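Local coordinates for CELL WALL surface anchor family protein (Streptococcus pneumoniae, PDB 2WW8), which serves as the pilus adhesin RrgA of the pneumococcus and probably attaches the bacterium to host cells, at residues Y158-V163 with K173-N178; N202-E207 with P716-V721; K811-K816 with I839-E844. One frame throughout, in Å; residues are numbered along the deposited sequence.

Interaction 1 (Y158-V163 with K173-N178); sequences YQIIKV and KALNPN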
loop_
_atom_site.group_PDB
_atom_site.type_symbol
_atom_site.label_atom_id
_atom_site.label_comp_id
_atom_site.label_asym_id
_atom_site.label_seq_id
_atom_site.Cartn_x
_atom_site.Cartn_y
_atom_site.Cartn_z
ATOM N N TYR A 158 -12.897 -8.332 -8.470
ATOM C CA TYR A 158 -12.282 -7.439 -7.482
ATOM C C TYR A 158 -12.853 -6.068 -7.776
ATOM O O TYR A 158 -13.172 -5.836 -8.948
ATOM C CB TYR A 158 -10.761 -7.408 -7.602
ATOM C CG TYR A 158 -10.134 -7.179 -8.970
ATOM C CD1 TYR A 158 -9.815 -8.254 -9.818
ATOM C CD2 TYR A 158 -9.873 -5.901 -9.431
ATOM C CE1 TYR A 158 -9.192 -8.037 -11.083
ATOM C CE2 TYR A 158 -9.294 -5.676 -10.695
ATOM C CZ TYR A 158 -8.934 -6.746 -11.507
ATOM O OH TYR A 158 -8.330 -6.544 -12.744
ATOM N N GLN A 159 -12.933 -5.201 -6.763
ATOM C CA GLN A 159 -13.491 -3.870 -6.902
ATOM C C GLN A 159 -12.518 -2.884 -7.560
ATOM O O GLN A 159 -11.298 -3.076 -7.554
ATOM C CB GLN A 159 -13.956 -3.342 -5.542
ATOM C CG GLN A 159 -14.758 -4.348 -4.691
ATOM C CD GLN A 159 -16.000 -4.912 -5.386
ATOM O OE1 GLN A 159 -16.899 -4.153 -5.819
ATOM N NE2 GLN A 159 -16.046 -6.259 -5.503
ATOM N N ILE A 160 -13.077 -1.819 -8.129
ATOM C CA ILE A 160 -12.343 -0.832 -8.907
ATOM C C ILE A 160 -12.776 0.517 -8.381
ATOM O O ILE A 160 -13.980 0.751 -8.341
ATOM C CB ILE A 160 -12.824 -0.842 -10.387
ATOM C CG1 ILE A 160 -12.412 -2.105 -11.133
ATOM C CG2 ILE A 160 -12.306 0.340 -11.154
ATOM C CD1 ILE A 160 -10.938 -2.490 -10.872
ATOM N N ILE A 161 -11.844 1.405 -8.026
ATOM C CA ILE A 161 -12.134 2.734 -7.482
ATOM C C ILE A 161 -11.390 3.877 -8.180
ATOM O O ILE A 161 -10.304 3.707 -8.762
ATOM C CB ILE A 161 -11.827 2.838 -5.991
ATOM C CG1 ILE A 161 -10.319 2.657 -5.768
ATOM C CG2 ILE A 161 -12.723 1.845 -5.225
ATOM C CD1 ILE A 161 -9.893 2.992 -4.338
ATOM N N LYS A 162 -11.997 5.056 -8.086
ATOM C CA LYS A 162 -11.445 6.270 -8.671
ATOM C C LYS A 162 -10.118 6.668 -8.060
ATOM O O LYS A 162 -9.883 6.564 -6.836
ATOM C CB LYS A 162 -12.489 7.391 -8.570
ATOM C CG LYS A 162 -13.749 7.072 -9.362
ATOM C CD LYS A 162 -14.857 8.144 -9.162
ATOM C CE LYS A 162 -16.232 7.550 -9.419
ATOM N NZ LYS A 162 -17.253 8.645 -9.496
ATOM N N VAL A 163 -9.214 7.084 -8.940
ATOM C CA VAL A 163 -7.846 7.376 -8.524
ATOM C C VAL A 163 -7.791 8.873 -8.193
ATOM O O VAL A 163 -8.258 9.708 -8.986
ATOM C CB VAL A 163 -6.859 7.052 -9.652
ATOM C CG1 VAL A 163 -5.466 7.614 -9.309
ATOM C CG2 VAL A 163 -6.789 5.527 -9.962
ATOM N N LYS A 173 -10.691 10.290 -14.473
ATOM C CA LYS A 173 -10.015 9.758 -15.656
ATOM C C LYS A 173 -9.314 8.400 -15.455
ATOM O O LYS A 173 -8.929 7.727 -16.424
ATOM C CB LYS A 173 -9.089 10.835 -16.230
ATOM C CG LYS A 173 -9.862 11.849 -17.036
ATOM C CD LYS A 173 -9.044 13.061 -17.434
ATOM C CE LYS A 173 -8.102 12.706 -18.570
ATOM N NZ LYS A 173 -7.567 13.924 -19.257
ATOM N N ALA A 174 -9.208 7.969 -14.204
ATOM C CA ALA A 174 -8.448 6.757 -13.904
ATOM C C ALA A 174 -9.010 6.018 -12.702
ATOM O O ALA A 174 -9.548 6.664 -11.781
ATOM C CB ALA A 174 -6.990 7.098 -13.652
ATOM N N LEU A 175 -8.840 4.692 -12.748
ATOM C CA LEU A 175 -9.342 3.708 -11.765
ATOM C C LEU A 175 -8.243 2.723 -11.358
ATOM O O LEU A 175 -7.490 2.210 -12.213
ATOM C CB LEU A 175 -10.548 2.884 -12.274
ATOM C CG LEU A 175 -11.720 3.690 -12.888
ATOM C CD1 LEU A 175 -12.700 2.797 -13.629
ATOM C CD2 LEU A 175 -12.461 4.549 -11.862
ATOM N N ASN A 176 -8.192 2.456 -10.055
ATOM C CA ASN A 176 -7.310 1.460 -9.503
ATOM C C ASN A 176 -8.162 0.314 -8.957
ATOM O O ASN A 176 -9.303 0.524 -8.521
ATOM C CB ASN A 176 -6.481 2.037 -8.356
ATOM C CG ASN A 176 -5.114 2.540 -8.816
ATOM O OD1 ASN A 176 -4.585 2.137 -9.869
ATOM N ND2 ASN A 176 -4.526 3.436 -8.019
ATOM N N PRO A 177 -7.578 -0.884 -8.956
ATOM C CA PRO A 177 -8.154 -1.981 -8.202
ATOM C C PRO A 177 -8.117 -1.608 -6.737
ATOM O O PRO A 177 -7.196 -0.894 -6.289
ATOM C CB PRO A 177 -7.158 -3.131 -8.384
ATOM C CG PRO A 177 -5.948 -2.532 -9.034
ATOM C CD PRO A 177 -6.366 -1.266 -9.721
ATOM N N ASN A 178 -9.076 -2.178 -6.001
ATOM C CA ASN A 178 -9.101 -2.027 -4.565
ATOM C C ASN A 178 -9.561 -3.273 -3.818
ATOM O O ASN A 178 -10.683 -3.729 -4.043
ATOM C CB ASN A 178 -9.998 -0.844 -4.194
ATOM C CG ASN A 178 -9.913 -0.503 -2.714
ATOM O OD1 ASN A 178 -8.836 -0.194 -2.209
ATOM N ND2 ASN A 178 -11.044 -0.556 -2.021
HETATM O O HOH W 1 -11.840 -6.118 -4.259
#
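Strands 157-162 and 171-184 run antiparallel here, and their two faces are packed very differently. The face of Ile-160 and Leu-175 is buried at these two residues and at Tyr-158 and Pro-177. Ile-160 and Leu-175 cross at about a right angle, with Ile-160 CG2 pressed to 3.3 Å from Leu-175 CB, closer than ordinary van der Waals contact. CG2 gets there because it stands anti to the backbone N while CG1 lies beside it. Next to this pair, Tyr-158 and Pro-177 lie side by side and point the same way, the ring CD2 and CE2 atoms touching Pro-177 CB; the phenol OH is held by the backbone N of Ile-715. Lys-162, alongside Leu-175, marks the exposed margin of this face and makes a cation-pi contact with Tyr-145.

The face carrying Ile-161 and Asn-178 is looser and open to solvent. The Ile-161 CD1 methyl reaches obliquely across to Asn-178 CB at 3.8 Å, and a water accepts from Gln-159 N (2.9 Å) and donates to Asn-178 O (2.7 Å).

Packing closes up again at buried Val-163, whose CG2 lies 3.6 Å from Asn-176 CG and also meets its backbone N, while Asn-176 OD1 accepts from Ile-193 N on the neighbouring strand.

Ile-161 and Asn-176 form the central hydrogen-bonded pair. Ile-161 N gives a nearly straight bond to Asn-176 O (2.7 Å, 171°), approached almost along the C=O axis, and Asn-176 N returns one to Ile-161 O at 2.8 Å. Main-chain bonds therefore fix the register, leaving the apolar packing to join one face of the pair to the interior.

Interaction 2 (N202-E207 with P716-V721); sequences NQYGIE and PKIRDV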
loop_
_atom_site.group_PDB
_atom_site.type_symbol
_atom_site.label_atom_id
_atom_site.label_comp_id
_atom_site.label_asym_id
_atom_site.label_seq_id
_atom_site.Cartn_x
_atom_site.Cartn_y
_atom_site.Cartn_z
ATOM N N ASN A 202 -2.787 12.612 -20.205
ATOM C CA ASN A 202 -3.005 11.185 -19.941
ATOM C C ASN A 202 -1.780 10.324 -19.640
ATOM O O ASN A 202 -1.667 9.208 -20.171
ATOM C CB ASN A 202 -3.755 10.569 -21.117
ATOM C CG ASN A 202 -5.042 11.321 -21.416
ATOM O OD1 ASN A 202 -5.849 11.563 -20.510
ATOM N ND2 ASN A 202 -5.229 11.714 -22.677
ATOM N N GLN A 203 -0.913 10.837 -18.770
ATOM C CA GLN A 203 0.392 10.262 -18.447
ATOM C C GLN A 203 0.338 9.864 -16.990
ATOM O O GLN A 203 -0.026 10.686 -16.132
ATOM C CB GLN A 203 1.488 11.312 -18.610
ATOM C CG GLN A 203 1.895 11.518 -20.051
ATOM C CD GLN A 203 3.076 12.446 -20.208
ATOM O OE1 GLN A 203 3.991 12.429 -19.389
ATOM N NE2 GLN A 203 3.059 13.279 -21.241
ATOM N N TYR A 204 0.677 8.600 -16.735
ATOM C CA TYR A 204 0.600 8.047 -15.374
ATOM C C TYR A 204 1.808 7.204 -15.065
ATOM O O TYR A 204 2.416 6.561 -15.956
ATOM C CB TYR A 204 -0.621 7.124 -15.283
ATOM C CG TYR A 204 -1.943 7.821 -15.603
ATOM C CD1 TYR A 204 -2.368 7.996 -16.915
ATOM C CD2 TYR A 204 -2.724 8.340 -14.582
ATOM C CE1 TYR A 204 -3.587 8.642 -17.200
ATOM C CE2 TYR A 204 -3.929 8.961 -14.846
ATOM C CZ TYR A 204 -4.354 9.124 -16.146
ATOM O OH TYR A 204 -5.576 9.774 -16.363
ATOM N N GLY A 205 2.114 7.170 -13.769
ATOM C CA GLY A 205 3.088 6.206 -13.277
ATOM C C GLY A 205 2.442 4.922 -12.759
ATOM O O GLY A 205 1.434 5.003 -12.040
ATOM N N ILE A 206 3.044 3.776 -13.092
ATOM C CA ILE A 206 2.531 2.475 -12.737
ATOM C C ILE A 206 3.552 1.833 -11.791
ATOM O O ILE A 206 4.754 1.931 -12.017
ATOM C CB ILE A 206 2.392 1.549 -13.977
ATOM C CG1 ILE A 206 1.539 2.217 -15.063
ATOM C CG2 ILE A 206 1.657 0.295 -13.563
ATOM C CD1 ILE A 206 0.139 2.499 -14.618
ATOM N N GLU A 207 3.046 1.162 -10.762
ATOM C CA GLU A 207 3.863 0.438 -9.784
ATOM C C GLU A 207 3.357 -0.995 -9.628
ATOM O O GLU A 207 2.153 -1.181 -9.413
ATOM C CB GLU A 207 3.753 1.162 -8.426
ATOM C CG GLU A 207 4.433 0.435 -7.244
ATOM C CD GLU A 207 3.806 0.898 -5.936
ATOM O OE1 GLU A 207 2.755 0.330 -5.482
ATOM O OE2 GLU A 207 4.401 1.865 -5.407
ATOM N N PRO A 716 -5.422 -1.565 -13.390
ATOM C CA PRO A 716 -5.960 -0.209 -13.464
ATOM C C PRO A 716 -6.493 0.129 -14.858
ATOM O O PRO A 716 -6.205 -0.581 -15.834
ATOM C CB PRO A 716 -4.718 0.667 -13.234
ATOM C CG PRO A 716 -3.751 -0.256 -12.459
ATOM C CD PRO A 716 -3.942 -1.535 -13.241
ATOM N N LYS A 717 -7.249 1.230 -14.924
ATOM C CA LYS A 717 -7.868 1.659 -16.184
ATOM C C LYS A 717 -7.691 3.160 -16.323
ATOM O O LYS A 717 -7.691 3.853 -15.299
ATOM C CB LYS A 717 -9.378 1.393 -16.194
ATOM C CG LYS A 717 -9.710 -0.088 -16.278
ATOM C CD LYS A 717 -10.007 -0.677 -14.925
ATOM C CE LYS A 717 -10.634 -2.065 -15.108
ATOM N NZ LYS A 717 -9.555 -3.142 -15.062
ATOM N N ILE A 718 -7.583 3.657 -17.557
ATOM C CA ILE A 718 -7.498 5.099 -17.763
ATOM C C ILE A 718 -8.362 5.438 -18.968
ATOM O O ILE A 718 -8.596 4.572 -19.845
ATOM C CB ILE A 718 -6.041 5.591 -17.975
ATOM C CG1 ILE A 718 -5.423 4.917 -19.210
ATOM C CG2 ILE A 718 -5.212 5.348 -16.683
ATOM C CD1 ILE A 718 -4.070 5.461 -19.612
ATOM N N ARG A 719 -8.857 6.682 -18.985
ATOM C CA ARG A 719 -9.608 7.163 -20.141
ATOM C C ARG A 719 -9.367 8.646 -20.376
ATOM O O ARG A 719 -8.710 9.312 -19.568
ATOM C CB ARG A 719 -11.111 6.971 -19.925
ATOM C CG ARG A 719 -11.595 7.768 -18.718
ATOM C CD ARG A 719 -13.091 7.846 -18.721
ATOM N NE ARG A 719 -13.637 8.493 -17.537
ATOM C CZ ARG A 719 -14.926 8.767 -17.415
ATOM N NH1 ARG A 719 -15.733 8.438 -18.412
ATOM N NH2 ARG A 719 -15.388 9.361 -16.325
ATOM N N ASP A 720 -9.916 9.159 -21.476
ATOM C CA ASP A 720 -9.961 10.603 -21.730
ATOM C C ASP A 720 -11.225 10.904 -22.538
ATOM O O ASP A 720 -11.879 9.965 -23.007
ATOM C CB ASP A 720 -8.732 11.133 -22.482
ATOM C CG ASP A 720 -8.549 12.653 -22.327
ATOM O OD1 ASP A 720 -9.237 13.307 -21.507
ATOM O OD2 ASP A 720 -7.709 13.222 -23.043
ATOM N N VAL A 721 -11.566 12.186 -22.667
ATOM C CA VAL A 721 -12.752 12.582 -23.436
ATOM C C VAL A 721 -12.240 13.455 -24.577
ATOM O O VAL A 721 -11.445 14.376 -24.349
ATOM C CB VAL A 721 -13.826 13.311 -22.575
ATOM C CG1 VAL A 721 -13.275 14.560 -21.897
ATOM C CG2 VAL A 721 -15.034 13.725 -23.425
HETATM O O HOH W 2 -6.207 9.656 -18.897
#
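One water molecule is gripped by three groups from chain segments more than 500 residues apart. It donates to Asn-202 OD1 (2.5 Å) and to the carbonyl oxygen Arg-719 O (2.6 Å), and it accepts from Tyr-204 OH (2.6 Å), lying in the plane of the ring at its edge. Asn-202 also bonds directly across the contact: its ND2 donates to Asp-720 OD2 at 2.9 Å along a nearly straight path of 169°. The acceptor lies in the plane of the amide, yet the amide nitrogen approaches from above the carboxylate plane, the two flat groups being turned 71° apart. The other carboxylate oxygen, Asp-720 OD1, is engaged in a salt bridge with Lys-173, whose ammonium group should help to keep Asp-720 ionised.

Asn-202 and Gln-203 form a G1 beta bulge opposite Asn-198, and the positive phi of Asn-202 (58°) belongs to that turn into strand 203-218. This strand pairs with 673-682 of the Ig-like region that also holds 717-718, consistent with one domain built from early and late parts of the chain. No backbone hydrogen bond joins the two segments themselves.

Beside the polar cluster, Tyr-204 and Ile-718 reach toward each other tip to tip. Ile-718 CG2 sits over one face of the phenol ring, 3.8 Å from its centroid and near the normal, a CH-pi contact displaced toward CE1. Ile-718 CG1 takes the crowded position between backbone N and carbonyl carbon, and its CD1 also reaches the CE1 side of the ring. Ile-193 of strand 187-196 touches both side chains.

Interaction 3 (K811-K816 with I839-E844); sequences KPVQNK and IPAGYE
Lys-811 sets its CB against the CB-CG edge of the Pro-840 ring, 3.5 Å from Pro-840 CG, a tight carbon pair. The two groups cross obliquely, and the extended lysine chain continues past that edge so that CD comes within 4.0 Å of Pro-840 CB. Its ammonium end then forms a salt bridge with Glu-855, so the aliphatic part packs while the charge is paired beyond the contact.

Val-813 fills the next position with both methyls. CG1, anti to the backbone N (chi1 -177°), meets Ile-839 CG2 at 4.1 Å, while CG2 faces Ala-841 CB at 4.2 Å and also touches the proline ring at CG. Past Val-813 the chain turns a corner at Asn-815, where Asn-815 and Lys-816 face Glu-803 in a G1 beta bulge. Lys-816 crosses Ile-839 at about a right angle; bent at chi2 (-63°) and chi4, it carries CG, CD and CE across the end of the isoleucine, CE 3.7 Å from Ile-839 CD1.

The contact belongs to a prealbumin-like domain of the CNA_B kind. It ties the loop ahead of strand 816-824, in one sheet, to the start of strand 841-846, an outer strand of the other. A water lies 2.7 Å from Lys-811 O and 3.2 Å from Pro-840 O, between the two backbones.

With no direct hydrogen bond across the segments, the junction rests on apolar surface, part of it supplied by the aliphatic stretches of two lysines; that the Lys-811 methylenes pack while its charge is paired is consistent with a contact at the protein surface.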
loop_
_atom_site.group_PDB
_atom_site.type_symbol
_atom_site.label_atom_id
_atom_site.label_comp_id
_atom_site.label_asym_id
_atom_site.label_seq_id
_atom_site.Cartn_x
_atom_site.Cartn_y
_atom_site.Cartn_z
ATOM N N LYS A 811 -41.642 64.254 -72.650
ATOM C CA LYS A 811 -42.192 65.342 -71.848
ATOM C C LYS A 811 -41.278 65.727 -70.676
ATOM O O LYS A 811 -40.860 64.828 -69.942
ATOM C CB LYS A 811 -43.567 64.975 -71.300
ATOM C CG LYS A 811 -44.597 64.807 -72.386
ATOM C CD LYS A 811 -45.987 64.890 -71.829
ATOM C CE LYS A 811 -46.878 64.371 -72.891
ATOM N NZ LYS A 811 -48.101 64.077 -72.143
ATOM N N PRO A 812 -40.954 67.032 -70.511
ATOM C CA PRO A 812 -40.027 67.421 -69.438
ATOM C C PRO A 812 -40.486 66.941 -68.075
ATOM O O PRO A 812 -41.683 66.966 -67.735
ATOM C CB PRO A 812 -39.959 68.959 -69.500
ATOM C CG PRO A 812 -40.393 69.262 -70.862
ATOM C CD PRO A 812 -41.427 68.225 -71.241
ATOM N N VAL A 813 -39.483 66.446 -67.362
ATOM C CA VAL A 813 -39.559 66.057 -65.966
ATOM C C VAL A 813 -38.273 66.666 -65.382
ATOM O O VAL A 813 -37.188 66.154 -65.640
ATOM C CB VAL A 813 -39.482 64.524 -65.763
ATOM C CG1 VAL A 813 -39.640 64.235 -64.265
ATOM C CG2 VAL A 813 -40.534 63.740 -66.558
ATOM N N GLN A 814 -38.402 67.758 -64.629
ATOM C CA GLN A 814 -37.278 68.500 -64.073
ATOM C C GLN A 814 -37.234 68.348 -62.536
ATOM O O GLN A 814 -38.065 68.940 -61.829
ATOM C CB GLN A 814 -37.355 69.972 -64.510
ATOM C CG GLN A 814 -37.105 70.236 -66.043
ATOM C CD GLN A 814 -35.811 69.572 -66.550
ATOM O OE1 GLN A 814 -34.792 69.571 -65.842
ATOM N NE2 GLN A 814 -35.851 68.965 -67.741
ATOM N N ASN A 815 -36.279 67.559 -62.034
ATOM C CA ASN A 815 -36.089 67.288 -60.591
ATOM C C ASN A 815 -37.369 66.909 -59.865
ATOM O O ASN A 815 -37.850 67.679 -59.036
ATOM C CB ASN A 815 -35.438 68.475 -59.868
ATOM C CG ASN A 815 -34.157 68.898 -60.535
ATOM O OD1 ASN A 815 -33.211 68.115 -60.660
ATOM N ND2 ASN A 815 -34.139 70.130 -61.023
ATOM N N LYS A 816 -37.943 65.761 -60.219
ATOM C CA LYS A 816 -39.200 65.322 -59.615
ATOM C C LYS A 816 -38.974 64.007 -58.829
ATOM O O LYS A 816 -38.267 63.136 -59.326
ATOM C CB LYS A 816 -40.312 65.150 -60.682
ATOM C CG LYS A 816 -40.801 66.416 -61.437
ATOM C CD LYS A 816 -41.460 67.472 -60.523
ATOM C CE LYS A 816 -41.710 68.790 -61.295
ATOM N NZ LYS A 816 -41.340 69.945 -60.446
ATOM N N ILE A 839 -47.481 64.797 -63.302
ATOM C CA ILE A 839 -46.127 64.686 -63.862
ATOM C C ILE A 839 -46.108 63.483 -64.794
ATOM O O ILE A 839 -46.678 62.432 -64.453
ATOM C CB ILE A 839 -45.035 64.512 -62.776
ATOM C CG1 ILE A 839 -45.026 65.708 -61.819
ATOM C CG2 ILE A 839 -43.656 64.317 -63.407
ATOM C CD1 ILE A 839 -44.814 67.066 -62.460
ATOM N N PRO A 840 -45.461 63.631 -65.971
ATOM C CA PRO A 840 -45.450 62.532 -66.939
ATOM C C PRO A 840 -44.342 61.476 -66.749
ATOM O O PRO A 840 -43.736 61.028 -67.738
ATOM C CB PRO A 840 -45.310 63.271 -68.283
ATOM C CG PRO A 840 -44.505 64.471 -67.978
ATOM C CD PRO A 840 -44.773 64.828 -66.495
ATOM N N ALA A 841 -44.052 61.079 -65.507
ATOM C CA ALA A 841 -43.169 59.940 -65.248
ATOM C C ALA A 841 -44.026 58.926 -64.480
ATOM O O ALA A 841 -44.985 59.316 -63.796
ATOM C CB ALA A 841 -41.919 60.344 -64.424
ATOM N N GLY A 842 -43.720 57.633 -64.558
ATOM C CA GLY A 842 -44.446 56.717 -63.659
ATOM C C GLY A 842 -43.532 55.585 -63.259
ATOM O O GLY A 842 -42.428 55.445 -63.851
ATOM N N TYR A 843 -43.973 54.851 -62.234
ATOM C CA TYR A 843 -43.288 53.654 -61.757
ATOM C C TYR A 843 -44.229 52.499 -62.100
ATOM O O TYR A 843 -45.450 52.636 -61.936
ATOM C CB TYR A 843 -43.058 53.674 -60.233
ATOM C CG TYR A 843 -42.719 52.295 -59.681
ATOM C CD1 TYR A 843 -41.446 51.740 -59.874
ATOM C CD2 TYR A 843 -43.666 51.544 -58.979
ATOM C CE1 TYR A 843 -41.106 50.482 -59.395
ATOM C CE2 TYR A 843 -43.346 50.262 -58.504
ATOM C CZ TYR A 843 -42.053 49.740 -58.705
ATOM O OH TYR A 843 -41.736 48.488 -58.226
ATOM N N GLU A 844 -43.663 51.380 -62.550
ATOM C CA GLU A 844 -44.440 50.151 -62.774
ATOM C C GLU A 844 -43.532 48.974 -62.414
ATOM O O GLU A 844 -42.291 49.015 -62.509
ATOM C CB GLU A 844 -45.031 50.002 -64.203
ATOM C CG GLU A 844 -45.864 51.217 -64.800
ATOM C CD GLU A 844 -46.332 51.068 -66.281
ATOM O OE1 GLU A 844 -46.451 49.917 -66.792
ATOM O OE2 GLU A 844 -46.674 52.097 -66.944
HETATM O O HOH W 3 -41.484 62.224 -69.593
#

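In the fold
Interactions 1 and 2 are neighbours, their centres 11 Å apart, and lie in the same region of strands, where 171-184 pairs with 717-718. Lys-173 couples them through its backbone as well as its side chain: its carbonyl O lies 2.8 Å from Arg-719 N, a probable hydrogen bond. Leu-175 O also packs against Pro-716 CB. Interaction 3 stands far along the elongated chain, its centre 88 Å from that of interaction 1 and 83 Å from that of interaction 2, with nearest atoms about 56 Å away even in the latter case. A bound buffer molecule, probably from crystallisation, lies about 4 Å from the Asn-178 side chain of interaction 1.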